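Long-range contact in maleylpyruvate isomerase (Ralstonia sp., PDB 2V6K), which catalyses the glutathione-dependent isomerization of maleylpyruvate to fumarylpyruvate in bacterial naphthalene degradation: residues S11-L23 with T161-V173. Residues are numbered along the deposited sequence; the frame is centred on the assembly and turned at random.
With TGG (gamma-glutamyl-S-(1,2-dicarboxyethyl)cysteinylglycine), chain C.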
loop_
_atom_site.group_PDB
_atom_site.type_symbol
_atom_site.label_atom_id
_atom_site.label_comp_id
_atom_site.label_asym_id
_atom_site.label_seq_id
_atom_site.Cartn_x
_atom_site.Cartn_y
_atom_site.Cartn_z
ATOM N N SER A 11 0.710 10.026 14.229
ATOM C CA SER A 11 0.144 9.385 13.057
ATOM C C SER A 11 1.279 8.928 12.168
ATOM O O SER A 11 2.089 9.748 11.729
ATOM C CB SER A 11 -0.740 10.373 12.298
ATOM O OG SER A 11 -0.928 9.959 10.958
ATOM N N GLY A 12 1.342 7.627 11.908
ATOM C CA GLY A 12 2.417 7.041 11.116
ATOM C C GLY A 12 2.484 7.572 9.700
ATOM O O GLY A 12 3.562 7.887 9.209
ATOM N N THR A 13 1.335 7.667 9.033
ATOM C CA THR A 13 1.308 8.158 7.656
ATOM C C THR A 13 1.590 9.655 7.606
ATOM O O THR A 13 2.173 10.139 6.640
ATOM C CB THR A 13 -0.020 7.872 6.962
ATOM O OG1 THR A 13 -1.084 8.354 7.796
ATOM C CG2 THR A 13 -0.197 6.379 6.719
ATOM N N SER A 14 1.183 10.392 8.638
ATOM C CA SER A 14 1.528 11.814 8.724
ATOM C C SER A 14 3.030 11.983 8.889
ATOM O O SER A 14 3.654 12.787 8.202
ATOM C CB SER A 14 0.820 12.472 9.904
ATOM O OG SER A 14 -0.591 12.466 9.729
ATOM N N HIS A 15 3.597 11.228 9.823
ATOM C CA HIS A 15 5.030 11.203 10.110
ATOM C C HIS A 15 5.821 10.872 8.837
ATOM O O HIS A 15 6.796 11.563 8.508
ATOM C CB HIS A 15 5.230 10.166 11.227
ATOM C CG HIS A 15 6.621 10.066 11.773
ATOM N ND1 HIS A 15 6.942 9.145 12.747
ATOM C CD2 HIS A 15 7.767 10.731 11.485
ATOM C CE1 HIS A 15 8.226 9.248 13.039
ATOM N NE2 HIS A 15 8.749 10.205 12.291
ATOM N N ARG A 16 5.375 9.836 8.122
ATOM C CA ARG A 16 5.963 9.410 6.854
ATOM C C ARG A 16 6.070 10.570 5.860
ATOM O O ARG A 16 7.134 10.822 5.279
ATOM C CB ARG A 16 5.095 8.277 6.295
ATOM C CG ARG A 16 5.553 7.615 5.003
ATOM C CD ARG A 16 4.403 6.832 4.396
ATOM N NE ARG A 16 4.023 5.706 5.247
ATOM C CZ ARG A 16 2.964 4.930 5.037
ATOM N NH1 ARG A 16 2.139 5.179 4.023
ATOM N NH2 ARG A 16 2.721 3.907 5.849
ATOM N N LEU A 17 4.965 11.280 5.673
ATOM C CA LEU A 17 4.940 12.390 4.733
ATOM C C LEU A 17 5.746 13.588 5.242
ATOM O O LEU A 17 6.428 14.261 4.456
ATOM C CB LEU A 17 3.497 12.774 4.393
ATOM C CG LEU A 17 3.299 13.957 3.441
ATOM C CD1 LEU A 17 4.110 13.794 2.156
ATOM C CD2 LEU A 17 1.835 14.108 3.111
ATOM N N ARG A 18 5.693 13.848 6.546
ATOM C CA ARG A 18 6.490 14.939 7.108
ATOM C C ARG A 18 7.975 14.723 6.857
ATOM O O ARG A 18 8.693 15.675 6.553
ATOM C CB ARG A 18 6.230 15.127 8.606
ATOM C CG ARG A 18 4.859 15.708 8.929
ATOM C CD ARG A 18 4.713 16.070 10.408
ATOM N NE ARG A 18 5.013 14.984 11.348
ATOM C CZ ARG A 18 4.106 14.301 12.050
ATOM N NH1 ARG A 18 2.801 14.541 11.911
ATOM N NH2 ARG A 18 4.511 13.361 12.891
ATOM N N ILE A 19 8.442 13.479 6.975
ATOM C CA ILE A 19 9.856 13.194 6.709
ATOM C C ILE A 19 10.202 13.556 5.267
ATOM O O ILE A 19 11.199 14.230 5.021
ATOM C CB ILE A 19 10.240 11.722 6.985
ATOM C CG1 ILE A 19 10.039 11.361 8.461
ATOM C CG2 ILE A 19 11.692 11.472 6.582
ATOM C CD1 ILE A 19 10.013 9.850 8.732
ATOM N N ALA A 20 9.375 13.117 4.325
ATOM C CA ALA A 20 9.623 13.380 2.906
ATOM C C ALA A 20 9.625 14.881 2.609
ATOM O O ALA A 20 10.519 15.378 1.918
ATOM C CB ALA A 20 8.600 12.659 2.042
ATOM N N LEU A 21 8.640 15.605 3.137
ATOM C CA LEU A 21 8.584 17.057 2.962
ATOM C C LEU A 21 9.829 17.730 3.518
ATOM O O LEU A 21 10.398 18.608 2.868
ATOM C CB LEU A 21 7.327 17.643 3.618
ATOM C CG LEU A 21 6.005 17.353 2.905
ATOM C CD1 LEU A 21 4.852 17.541 3.860
ATOM C CD2 LEU A 21 5.839 18.254 1.697
ATOM N N ASN A 22 10.256 17.316 4.709
ATOM C CA ASN A 22 11.438 17.908 5.337
ATOM C C ASN A 22 12.715 17.601 4.570
ATOM O O ASN A 22 13.577 18.474 4.427
ATOM C CB ASN A 22 11.585 17.457 6.793
ATOM C CG ASN A 22 10.473 17.968 7.681
ATOM O OD1 ASN A 22 9.634 18.764 7.260
ATOM N ND2 ASN A 22 10.457 17.497 8.924
ATOM N N LEU A 23 12.840 16.379 4.060
ATOM C CA LEU A 23 14.016 16.027 3.272
ATOM C C LEU A 23 14.109 16.889 2.019
ATOM O O LEU A 23 15.205 17.271 1.603
ATOM C CB LEU A 23 14.016 14.541 2.911
ATOM C CG LEU A 23 14.390 13.580 4.043
ATOM C CD1 LEU A 23 14.029 12.156 3.664
ATOM C CD2 LEU A 23 15.874 13.677 4.380
ATOM N N THR A 161 22.264 7.129 1.248
ATOM C CA THR A 161 21.453 8.330 1.422
ATOM C C THR A 161 20.039 7.915 1.826
ATOM O O THR A 161 19.593 6.810 1.493
ATOM C CB THR A 161 21.382 9.178 0.134
ATOM O OG1 THR A 161 20.760 8.414 -0.905
ATOM C CG2 THR A 161 22.776 9.624 -0.317
ATOM N N PRO A 162 19.332 8.781 2.571
ATOM C CA PRO A 162 17.936 8.453 2.862
ATOM C C PRO A 162 17.114 8.348 1.583
ATOM O O PRO A 162 17.344 9.091 0.628
ATOM C CB PRO A 162 17.461 9.645 3.697
ATOM C CG PRO A 162 18.715 10.229 4.268
ATOM C CD PRO A 162 19.749 10.048 3.205
ATOM N N THR A 163 16.180 7.402 1.570
ATOM C CA THR A 163 15.265 7.222 0.444
ATOM C C THR A 163 13.843 7.167 0.975
ATOM O O THR A 163 13.614 7.201 2.198
ATOM C CB THR A 163 15.542 5.918 -0.341
ATOM O OG1 THR A 163 15.358 4.791 0.526
ATOM C CG2 THR A 163 16.953 5.908 -0.931
ATOM N N LEU A 164 12.866 7.072 0.080
ATOM C CA LEU A 164 11.502 6.994 0.583
ATOM C C LEU A 164 11.248 5.756 1.445
ATOM O O LEU A 164 10.362 5.778 2.294
ATOM C CB LEU A 164 10.434 7.204 -0.497
ATOM C CG LEU A 164 10.288 6.324 -1.729
ATOM C CD1 LEU A 164 9.671 4.975 -1.391
ATOM C CD2 LEU A 164 9.428 7.070 -2.748
ATOM N N ALA A 165 12.040 4.694 1.280
ATOM C CA ALA A 165 11.878 3.529 2.159
ATOM C C ALA A 165 12.075 3.923 3.626
ATOM O O ALA A 165 11.327 3.480 4.502
ATOM C CB ALA A 165 12.822 2.399 1.764
ATOM N N ASP A 166 13.052 4.783 3.895
ATOM C CA ASP A 166 13.296 5.243 5.265
ATOM C C ASP A 166 12.145 6.088 5.788
ATOM O O ASP A 166 11.855 6.073 6.990
ATOM C CB ASP A 166 14.596 6.043 5.343
ATOM C CG ASP A 166 15.782 5.263 4.839
ATOM O OD1 ASP A 166 16.019 4.139 5.331
ATOM O OD2 ASP A 166 16.483 5.783 3.947
ATOM N N CYS A 167 11.496 6.830 4.893
ATOM C CA CYS A 167 10.321 7.618 5.264
ATOM C C CYS A 167 9.203 6.729 5.778
ATOM O O CYS A 167 8.463 7.136 6.667
ATOM C CB CYS A 167 9.803 8.449 4.091
ATOM S SG CYS A 167 10.952 9.672 3.470
ATOM N N TYR A 168 9.086 5.525 5.221
ATOM C CA TYR A 168 8.094 4.560 5.691
ATOM C C TYR A 168 8.575 3.803 6.926
ATOM O O TYR A 168 7.789 3.539 7.840
ATOM C CB TYR A 168 7.782 3.536 4.606
ATOM C CG TYR A 168 6.927 3.991 3.441
ATOM C CD1 TYR A 168 5.673 3.416 3.217
ATOM C CD2 TYR A 168 7.393 4.926 2.515
ATOM C CE1 TYR A 168 4.898 3.779 2.127
ATOM C CE2 TYR A 168 6.619 5.296 1.412
ATOM C CZ TYR A 168 5.377 4.709 1.223
ATOM O OH TYR A 168 4.616 5.029 0.130
ATOM N N LEU A 169 9.851 3.420 6.954
ATOM C CA LEU A 169 10.354 2.575 8.033
ATOM C C LEU A 169 10.339 3.266 9.393
ATOM O O LEU A 169 9.902 2.680 10.390
ATOM C CB LEU A 169 11.766 2.062 7.719
ATOM C CG LEU A 169 12.370 1.154 8.792
ATOM C CD1 LEU A 169 11.622 -0.177 8.856
ATOM C CD2 LEU A 169 13.857 0.946 8.530
ATOM N N VAL A 170 10.826 4.500 9.441
ATOM C CA VAL A 170 10.985 5.190 10.717
ATOM C C VAL A 170 9.662 5.313 11.507
ATOM O O VAL A 170 9.618 4.955 12.678
ATOM C CB VAL A 170 11.757 6.523 10.547
ATOM C CG1 VAL A 170 11.633 7.403 11.771
ATOM C CG2 VAL A 170 13.226 6.216 10.264
ATOM N N PRO A 171 8.580 5.797 10.872
ATOM C CA PRO A 171 7.309 5.823 11.601
ATOM C C PRO A 171 6.822 4.439 12.018
ATOM O O PRO A 171 6.196 4.295 13.067
ATOM C CB PRO A 171 6.340 6.457 10.601
ATOM C CG PRO A 171 7.222 7.252 9.690
ATOM C CD PRO A 171 8.438 6.384 9.531
ATOM N N GLN A 172 7.129 3.419 11.223
ATOM C CA GLN A 172 6.714 2.062 11.566
ATOM C C GLN A 172 7.449 1.534 12.800
ATOM O O GLN A 172 6.863 0.801 13.612
ATOM C CB GLN A 172 6.883 1.123 10.373
ATOM C CG GLN A 172 6.213 -0.226 10.577
ATOM C CD GLN A 172 4.730 -0.090 10.830
ATOM O OE1 GLN A 172 3.958 0.216 9.920
ATOM N NE2 GLN A 172 4.318 -0.316 12.082
ATOM N N VAL A 173 8.721 1.908 12.951
ATOM C CA VAL A 173 9.484 1.530 14.135
ATOM C C VAL A 173 8.906 2.240 15.364
ATOM O O VAL A 173 8.811 1.649 16.438
ATOM C CB VAL A 173 10.985 1.837 13.967
ATOM C CG1 VAL A 173 11.741 1.513 15.242
ATOM C CG2 VAL A 173 11.559 1.038 12.815
HETATM O OC1 TGG C . -0.938 6.328 3.313
HETATM C CO1 TGG C . -2.078 6.832 3.248
HETATM O OT1 TGG C . -2.291 8.058 3.156
HETATM C CA1 TGG C . -3.250 5.893 3.263
HETATM N NN1 TGG C . -2.929 4.671 2.534
HETATM C CB1 TGG C . -3.615 5.503 4.691
HETATM C CG1 TGG C . -4.087 6.707 5.490
HETATM C CD1 TGG C . -4.743 6.370 6.822
HETATM O OE1 TGG C . -4.590 5.039 7.253
HETATM N NN2 TGG C . -4.327 7.297 7.828
HETATM C CA2 TGG C . -4.477 7.047 9.236
HETATM C CO2 TGG C . -5.918 7.451 9.512
HETATM O OC2 TGG C . -6.165 8.830 9.378
HETATM N NN3 TGG C . -6.505 6.859 10.676
HETATM C CA3 TGG C . -7.782 7.341 11.163
HETATM C CO3 TGG C . -8.674 6.175 11.477
HETATM O OC3 TGG C . -8.250 5.016 11.296
HETATM O OT3 TGG C . -9.813 6.444 11.924
HETATM C CB2 TGG C . -3.366 7.876 9.850
HETATM S SG2 TGG C . -3.415 8.065 11.589
HETATM C CD2 TGG C . -3.072 6.533 12.384
HETATM C CE2 TGG C . -1.607 6.194 12.234
HETATM O OE2 TGG C . -0.837 6.274 13.219
HETATM O OF2 TGG C . -1.187 5.839 11.110
HETATM C CF2 TGG C . -3.491 6.756 13.837
HETATM C CH2 TGG C . -3.467 5.511 14.687
HETATM O OI2 TGG C . -3.412 4.397 14.137
HETATM O OJ2 TGG C . -3.495 5.657 15.932
HETATM O O HOH W 1 5.168 4.491 7.634
#
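Gly12 meets Pro171 where the first helix of the thioredoxin-like domain, 12-24, runs roughly antiparallel to helix 164-178 of the all-helical domain, part of the interface between the two domains of a glutathione transferase. Pro171 CB packs against Gly12 O at 3.4 Å. Gly12 N, a first-turn amide not used within the helix, donates an almost straight hydrogen bond to the dicarboxyethyl carboxylate oxygen OE2 of the bound glutathione adduct, 2.9 Å away. His15, with CG swung anti to its backbone N (chi1 -175°), lays one ring face over Pro171 in a CH-pi contact; Pro171 CG lies 3.7 Å from the centroid of the His15 ring. Pro171, which has no N-H to give the preceding turn, kinks its helix and wedges as a knob among Gly12, His15, Arg16 and Ile19.

Arg16 bends at chi3 (-66°): its CD sits over the centre of the Tyr168 ring, and the guanidinium runs on over CD1 and CE1, the planes 11° apart. The opposite guanidinium face meets Thr13 CG2. NE donates to a water (2.9 Å) that in turn donates to Tyr168 O. Arg16 NH1 is hydrogen-bonded to OG of glutathione-binding Ser67 and lies 3.4 Å from the adduct's OC1. Further along, Ile19, Ala20 and Leu23 enclose the small thiol of Cys167; Leu23 also reaches Pro162.

Apolar packing and CH-pi contacts thus make the join, with one water-mediated polar link, and Tyr168 probably helps position Arg16 beside the γ-glutamyl carboxylate.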